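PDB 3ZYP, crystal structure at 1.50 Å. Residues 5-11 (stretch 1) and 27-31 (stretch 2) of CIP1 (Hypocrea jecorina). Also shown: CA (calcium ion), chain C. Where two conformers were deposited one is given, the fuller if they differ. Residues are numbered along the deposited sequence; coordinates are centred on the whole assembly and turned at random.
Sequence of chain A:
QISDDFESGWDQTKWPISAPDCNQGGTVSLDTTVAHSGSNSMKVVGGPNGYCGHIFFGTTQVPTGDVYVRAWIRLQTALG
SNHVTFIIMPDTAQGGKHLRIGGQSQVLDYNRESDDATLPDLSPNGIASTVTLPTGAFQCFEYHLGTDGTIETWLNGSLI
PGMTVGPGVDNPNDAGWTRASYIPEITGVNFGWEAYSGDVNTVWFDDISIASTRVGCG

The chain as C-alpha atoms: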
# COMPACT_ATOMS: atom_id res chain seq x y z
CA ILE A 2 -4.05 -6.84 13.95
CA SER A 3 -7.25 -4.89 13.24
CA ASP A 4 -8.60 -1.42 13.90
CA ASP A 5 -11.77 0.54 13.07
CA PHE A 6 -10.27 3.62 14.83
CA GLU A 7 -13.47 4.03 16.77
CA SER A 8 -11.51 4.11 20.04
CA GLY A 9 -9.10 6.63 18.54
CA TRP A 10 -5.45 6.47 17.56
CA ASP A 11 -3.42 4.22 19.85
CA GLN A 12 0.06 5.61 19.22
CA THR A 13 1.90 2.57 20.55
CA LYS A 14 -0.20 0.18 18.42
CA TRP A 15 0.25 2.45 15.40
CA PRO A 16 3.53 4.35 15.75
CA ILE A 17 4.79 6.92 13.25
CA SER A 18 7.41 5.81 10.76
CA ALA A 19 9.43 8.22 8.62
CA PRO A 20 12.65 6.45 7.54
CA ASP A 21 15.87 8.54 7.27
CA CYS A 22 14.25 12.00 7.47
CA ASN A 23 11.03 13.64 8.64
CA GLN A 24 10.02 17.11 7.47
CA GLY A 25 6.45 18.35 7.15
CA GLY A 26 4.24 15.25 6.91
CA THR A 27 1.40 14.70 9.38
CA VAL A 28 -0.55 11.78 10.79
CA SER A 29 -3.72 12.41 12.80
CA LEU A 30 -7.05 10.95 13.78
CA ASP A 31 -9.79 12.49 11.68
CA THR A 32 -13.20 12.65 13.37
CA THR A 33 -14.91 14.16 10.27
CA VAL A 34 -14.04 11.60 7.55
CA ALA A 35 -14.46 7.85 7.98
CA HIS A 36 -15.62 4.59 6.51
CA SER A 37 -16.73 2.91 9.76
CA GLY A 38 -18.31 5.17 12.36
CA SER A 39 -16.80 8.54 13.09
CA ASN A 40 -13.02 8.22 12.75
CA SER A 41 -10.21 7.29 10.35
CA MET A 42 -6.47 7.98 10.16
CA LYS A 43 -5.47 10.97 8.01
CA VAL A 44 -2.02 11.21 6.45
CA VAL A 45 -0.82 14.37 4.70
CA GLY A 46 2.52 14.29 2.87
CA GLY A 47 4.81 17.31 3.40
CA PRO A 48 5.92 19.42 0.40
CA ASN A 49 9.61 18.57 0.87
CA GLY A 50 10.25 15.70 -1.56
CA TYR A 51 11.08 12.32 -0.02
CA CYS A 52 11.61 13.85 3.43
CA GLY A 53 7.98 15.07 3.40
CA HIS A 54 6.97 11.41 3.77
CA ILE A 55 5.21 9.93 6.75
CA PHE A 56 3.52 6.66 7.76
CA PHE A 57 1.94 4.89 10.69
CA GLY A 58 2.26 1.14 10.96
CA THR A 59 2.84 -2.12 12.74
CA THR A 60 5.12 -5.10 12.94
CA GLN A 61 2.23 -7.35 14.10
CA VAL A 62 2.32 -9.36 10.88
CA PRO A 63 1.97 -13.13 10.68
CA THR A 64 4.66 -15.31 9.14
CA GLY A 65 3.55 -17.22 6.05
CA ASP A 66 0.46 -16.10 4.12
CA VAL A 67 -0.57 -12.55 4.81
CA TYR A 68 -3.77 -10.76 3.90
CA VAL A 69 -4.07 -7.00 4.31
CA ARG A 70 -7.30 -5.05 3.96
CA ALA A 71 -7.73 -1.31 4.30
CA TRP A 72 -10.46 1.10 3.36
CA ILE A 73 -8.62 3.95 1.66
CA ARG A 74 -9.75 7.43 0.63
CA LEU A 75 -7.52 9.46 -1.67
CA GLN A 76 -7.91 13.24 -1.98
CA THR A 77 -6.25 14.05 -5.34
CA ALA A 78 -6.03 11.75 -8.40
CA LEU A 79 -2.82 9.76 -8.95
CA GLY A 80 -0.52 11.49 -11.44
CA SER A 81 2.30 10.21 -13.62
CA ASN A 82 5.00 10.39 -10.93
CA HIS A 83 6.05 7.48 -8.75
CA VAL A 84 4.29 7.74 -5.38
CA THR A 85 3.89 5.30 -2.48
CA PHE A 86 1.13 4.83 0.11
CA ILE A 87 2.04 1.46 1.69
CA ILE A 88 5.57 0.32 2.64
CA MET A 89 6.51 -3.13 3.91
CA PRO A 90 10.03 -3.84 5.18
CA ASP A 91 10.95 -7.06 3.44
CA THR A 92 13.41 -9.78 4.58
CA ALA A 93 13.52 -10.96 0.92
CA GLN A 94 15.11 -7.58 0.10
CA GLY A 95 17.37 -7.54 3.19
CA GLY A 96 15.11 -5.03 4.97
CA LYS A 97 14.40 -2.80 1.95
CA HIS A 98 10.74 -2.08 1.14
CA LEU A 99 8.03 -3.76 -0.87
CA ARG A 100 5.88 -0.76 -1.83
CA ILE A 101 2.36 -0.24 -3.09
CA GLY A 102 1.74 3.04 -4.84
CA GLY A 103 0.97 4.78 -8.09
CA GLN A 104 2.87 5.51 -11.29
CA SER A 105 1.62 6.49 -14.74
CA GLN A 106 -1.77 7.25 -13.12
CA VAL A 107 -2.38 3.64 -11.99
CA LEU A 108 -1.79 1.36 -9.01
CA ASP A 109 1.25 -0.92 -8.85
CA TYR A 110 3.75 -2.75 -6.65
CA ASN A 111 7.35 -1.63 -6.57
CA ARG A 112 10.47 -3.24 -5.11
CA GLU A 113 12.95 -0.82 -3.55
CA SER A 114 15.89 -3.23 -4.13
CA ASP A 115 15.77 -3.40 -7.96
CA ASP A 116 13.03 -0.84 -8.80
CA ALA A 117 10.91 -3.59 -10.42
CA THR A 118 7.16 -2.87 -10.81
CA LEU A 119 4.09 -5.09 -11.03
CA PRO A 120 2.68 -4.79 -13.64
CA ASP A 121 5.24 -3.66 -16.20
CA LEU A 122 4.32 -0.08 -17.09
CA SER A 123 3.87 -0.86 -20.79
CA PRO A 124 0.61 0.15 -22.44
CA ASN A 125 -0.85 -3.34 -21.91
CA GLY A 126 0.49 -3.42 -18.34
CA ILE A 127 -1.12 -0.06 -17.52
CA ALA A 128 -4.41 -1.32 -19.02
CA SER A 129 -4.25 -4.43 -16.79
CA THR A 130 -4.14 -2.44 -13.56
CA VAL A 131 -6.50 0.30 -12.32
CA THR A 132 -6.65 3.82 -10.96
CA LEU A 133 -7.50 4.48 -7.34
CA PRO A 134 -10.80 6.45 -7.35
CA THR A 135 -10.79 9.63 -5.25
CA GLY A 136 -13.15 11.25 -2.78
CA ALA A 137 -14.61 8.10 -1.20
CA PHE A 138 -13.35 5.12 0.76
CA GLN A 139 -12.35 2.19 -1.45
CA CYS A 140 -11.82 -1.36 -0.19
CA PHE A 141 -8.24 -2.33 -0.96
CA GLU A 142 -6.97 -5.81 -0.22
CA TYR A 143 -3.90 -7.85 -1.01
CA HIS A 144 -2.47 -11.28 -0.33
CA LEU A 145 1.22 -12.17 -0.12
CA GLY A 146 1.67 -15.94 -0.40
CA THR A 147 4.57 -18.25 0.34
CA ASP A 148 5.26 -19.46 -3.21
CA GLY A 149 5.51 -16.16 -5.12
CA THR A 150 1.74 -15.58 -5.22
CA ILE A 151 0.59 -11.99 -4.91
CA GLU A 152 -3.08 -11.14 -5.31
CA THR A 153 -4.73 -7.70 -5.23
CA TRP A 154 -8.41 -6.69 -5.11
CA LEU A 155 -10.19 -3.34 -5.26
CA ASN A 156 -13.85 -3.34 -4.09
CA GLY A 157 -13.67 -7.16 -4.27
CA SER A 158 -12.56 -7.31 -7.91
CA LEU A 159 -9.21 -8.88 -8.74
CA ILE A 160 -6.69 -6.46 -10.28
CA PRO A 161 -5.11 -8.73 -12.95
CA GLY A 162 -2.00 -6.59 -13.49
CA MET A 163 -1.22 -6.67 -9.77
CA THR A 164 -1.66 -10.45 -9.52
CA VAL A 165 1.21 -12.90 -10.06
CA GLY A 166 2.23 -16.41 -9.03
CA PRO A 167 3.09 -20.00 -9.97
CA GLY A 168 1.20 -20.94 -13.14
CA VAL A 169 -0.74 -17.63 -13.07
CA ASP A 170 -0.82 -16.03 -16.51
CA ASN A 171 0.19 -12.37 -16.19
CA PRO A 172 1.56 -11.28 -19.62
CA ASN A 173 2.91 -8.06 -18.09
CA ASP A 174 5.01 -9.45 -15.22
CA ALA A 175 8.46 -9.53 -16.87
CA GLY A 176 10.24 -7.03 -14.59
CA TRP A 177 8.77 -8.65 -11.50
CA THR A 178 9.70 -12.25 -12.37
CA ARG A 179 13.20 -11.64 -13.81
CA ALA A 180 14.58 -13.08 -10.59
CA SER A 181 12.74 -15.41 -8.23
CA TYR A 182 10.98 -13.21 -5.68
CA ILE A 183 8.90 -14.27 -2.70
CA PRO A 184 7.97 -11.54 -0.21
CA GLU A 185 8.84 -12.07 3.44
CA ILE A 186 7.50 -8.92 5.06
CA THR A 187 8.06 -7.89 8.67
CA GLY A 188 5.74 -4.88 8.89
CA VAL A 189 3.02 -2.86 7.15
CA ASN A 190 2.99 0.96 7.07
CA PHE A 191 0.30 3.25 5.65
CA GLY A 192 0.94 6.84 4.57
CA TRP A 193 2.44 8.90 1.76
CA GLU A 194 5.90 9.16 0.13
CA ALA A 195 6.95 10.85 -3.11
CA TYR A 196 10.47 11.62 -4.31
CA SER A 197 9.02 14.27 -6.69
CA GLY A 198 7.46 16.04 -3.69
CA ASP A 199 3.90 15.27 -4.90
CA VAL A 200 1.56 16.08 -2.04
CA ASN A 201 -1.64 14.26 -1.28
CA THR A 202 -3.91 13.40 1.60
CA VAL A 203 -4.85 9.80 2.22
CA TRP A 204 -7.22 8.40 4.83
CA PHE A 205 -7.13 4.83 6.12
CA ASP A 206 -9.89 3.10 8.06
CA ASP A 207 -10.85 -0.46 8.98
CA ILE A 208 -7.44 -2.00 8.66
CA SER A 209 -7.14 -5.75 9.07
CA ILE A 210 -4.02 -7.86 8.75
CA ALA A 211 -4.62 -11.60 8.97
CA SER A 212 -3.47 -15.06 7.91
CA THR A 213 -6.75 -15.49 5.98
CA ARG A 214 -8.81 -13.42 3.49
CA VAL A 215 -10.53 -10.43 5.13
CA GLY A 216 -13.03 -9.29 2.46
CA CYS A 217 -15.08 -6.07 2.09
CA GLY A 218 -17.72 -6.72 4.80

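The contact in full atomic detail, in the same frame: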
# COMPACT_ATOMS: atom_id res chain seq x y z
N ASP A 5 -10.76 -0.36 13.66
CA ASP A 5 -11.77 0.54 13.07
C ASP A 5 -11.59 2.00 13.47
O ASP A 5 -12.34 2.87 13.04
CB ASP A 5 -13.23 0.07 13.35
CG ASP A 5 -13.60 0.07 14.84
OD1 ASP A 5 -12.86 0.63 15.68
OD2 ASP A 5 -14.68 -0.51 15.17
N PHE A 6 -10.58 2.26 14.31
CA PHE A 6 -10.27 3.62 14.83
C PHE A 6 -11.37 4.28 15.65
O PHE A 6 -11.32 5.47 15.94
CB PHE A 6 -9.68 4.52 13.73
CG PHE A 6 -8.45 3.93 13.14
CD1 PHE A 6 -7.26 3.91 13.88
CD2 PHE A 6 -8.51 3.24 11.93
CE1 PHE A 6 -6.12 3.28 13.40
CE2 PHE A 6 -7.36 2.62 11.42
CZ PHE A 6 -6.17 2.62 12.17
N GLU A 7 -12.35 3.47 16.05
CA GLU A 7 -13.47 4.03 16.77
C GLU A 7 -13.15 4.29 18.23
O GLU A 7 -13.93 4.98 18.90
CB GLU A 7 -14.72 3.18 16.54
CG GLU A 7 -15.23 3.26 15.09
CD GLU A 7 -15.28 4.69 14.55
OE1 GLU A 7 -16.05 5.51 15.12
OE2 GLU A 7 -14.56 5.00 13.56
N SER A 8 -12.02 3.77 18.71
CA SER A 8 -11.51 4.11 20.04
C SER A 8 -10.36 5.10 19.94
O SER A 8 -9.67 5.38 20.93
CB SER A 8 -11.07 2.85 20.80
OG SER A 8 -12.14 1.96 21.01
N GLY A 9 -10.15 5.65 18.75
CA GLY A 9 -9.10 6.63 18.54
C GLY A 9 -7.84 6.06 17.94
O GLY A 9 -7.85 4.95 17.39
N TRP A 10 -6.78 6.84 18.04
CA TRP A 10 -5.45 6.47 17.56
C TRP A 10 -4.58 6.06 18.74
O TRP A 10 -4.17 6.92 19.53
CB TRP A 10 -4.80 7.63 16.79
CG TRP A 10 -3.39 7.40 16.34
CD1 TRP A 10 -2.77 6.20 16.09
CD2 TRP A 10 -2.42 8.42 16.03
NE1 TRP A 10 -1.48 6.41 15.66
CE2 TRP A 10 -1.24 7.76 15.61
CE3 TRP A 10 -2.44 9.82 16.07
CZ2 TRP A 10 -0.08 8.46 15.23
CZ3 TRP A 10 -1.28 10.52 15.69
CH2 TRP A 10 -0.12 9.83 15.27
N ASP A 11 -4.34 4.76 18.85
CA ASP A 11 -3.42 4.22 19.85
C ASP A 11 -2.02 4.34 19.26
O ASP A 11 -1.67 3.62 18.32
CB ASP A 11 -3.79 2.75 20.14
CG ASP A 11 -2.77 2.02 21.02
OD1 ASP A 11 -1.62 2.49 21.19
OD2 ASP A 11 -3.15 0.93 21.51
N THR A 27 2.20 14.89 8.16
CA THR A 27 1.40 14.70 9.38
C THR A 27 0.54 13.43 9.35
O THR A 27 0.05 13.00 8.30
CB THR A 27 0.43 15.88 9.68
OG1 THR A 27 -0.53 16.02 8.63
CG2 THR A 27 1.19 17.21 9.89
N VAL A 28 0.41 12.84 10.53
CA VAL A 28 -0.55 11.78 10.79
C VAL A 28 -1.45 12.22 11.93
O VAL A 28 -0.98 12.67 12.99
CB VAL A 28 0.16 10.45 11.23
CG1 VAL A 28 -0.86 9.38 11.55
CG2 VAL A 28 1.12 9.96 10.16
N SER A 29 -2.76 12.05 11.76
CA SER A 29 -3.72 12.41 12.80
C SER A 29 -4.99 11.61 12.70
O SER A 29 -5.33 11.12 11.62
CB SER A 29 -4.05 13.91 12.73
OG SER A 29 -4.54 14.27 11.45
N LEU A 30 -5.70 11.47 13.81
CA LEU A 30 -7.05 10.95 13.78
C LEU A 30 -7.99 11.99 13.22
O LEU A 30 -7.98 13.15 13.65
CB LEU A 30 -7.50 10.52 15.18
CG LEU A 30 -8.79 9.70 15.16
CD1 LEU A 30 -8.52 8.26 14.80
CD2 LEU A 30 -9.56 9.81 16.48
N ASP A 31 -8.78 11.60 12.23
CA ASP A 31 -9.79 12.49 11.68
C ASP A 31 -11.16 12.04 12.17
O ASP A 31 -11.57 10.89 11.96
CB ASP A 31 -9.74 12.47 10.16
CG ASP A 31 -10.50 13.64 9.52
OD1 ASP A 31 -11.44 14.20 10.14
OD2 ASP A 31 -10.16 13.97 8.38
CA CA C . -13.63 4.13 11.51

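A strand usually pairs with its neighbour through backbone hydrogen bonds, yet here strand 27-31 meets the loop 5-11 without a single hydrogen bond between them. The contact is made by van der Waals packing, and it buries 246 Å² summed over both sides. It illustrates a general principle: a loop can be shaped by its own internal bonds, then laid against a strand through a few apolar side chains.

The shaping comes first. A type I beta turn runs from F6 to G9 and is closed by the backbone hydrogen bond from G9 N to F6 O, 3.0 Å long. A second bond, from E7 N to D5 OD1 at 2.9 Å, ties a side chain to the start of the turn. The calcium ion adds a further tether: D5 O and E7 OE2 each lie 2.4 Å from the metal CA, which takes its remaining ligands from elsewhere in the structure. The two oxygens, D5 O and E7 OE2, are only 3.1 Å apart, a close approach made tolerable by the cation they share. At the end of the turn, G9 adopts phi 99° and psi -164°, angles at which a CB would be jammed against the carbonyl oxygen of S8; glycine avoids that clash.

The strand answers with its alternating side chains. V28 and L30 point toward the loop, whereas S29 between them points away. L30 gives up the most area, 82 Å², and its methyl groups pack against F6, G9 and W10. L30 CD2 packs on G9 CA at 3.8 Å. L30 CD1 sits 4.1 Å from F6 CB and 3.9 Å from W10 N, and it also approaches W10 CB at 4.3 Å. The turn thus helps bring F6, G9 and W10 onto one leucine.

W10 contributes nearly as much, 79 Å². With chi1 in the t well, its indole extends along the strand from L30 to V28, although the closest CA pair across the contact is W10 with L30, at 6.1 Å. V28 CG1 rests over one face of the six-membered ring, 4.1 Å from its centroid and 25° off the normal, a CH-pi contact in which a weakly polarised methyl group meets the pi cloud. The same methyl, V28 CG1, is 3.8 Å from W10 CH2. The ring also touches backbone: W10 CZ3 comes within 3.5 Å of V28 O. The indole nitrogen NE1, meanwhile, finds its hydrogen bond elsewhere in the structure.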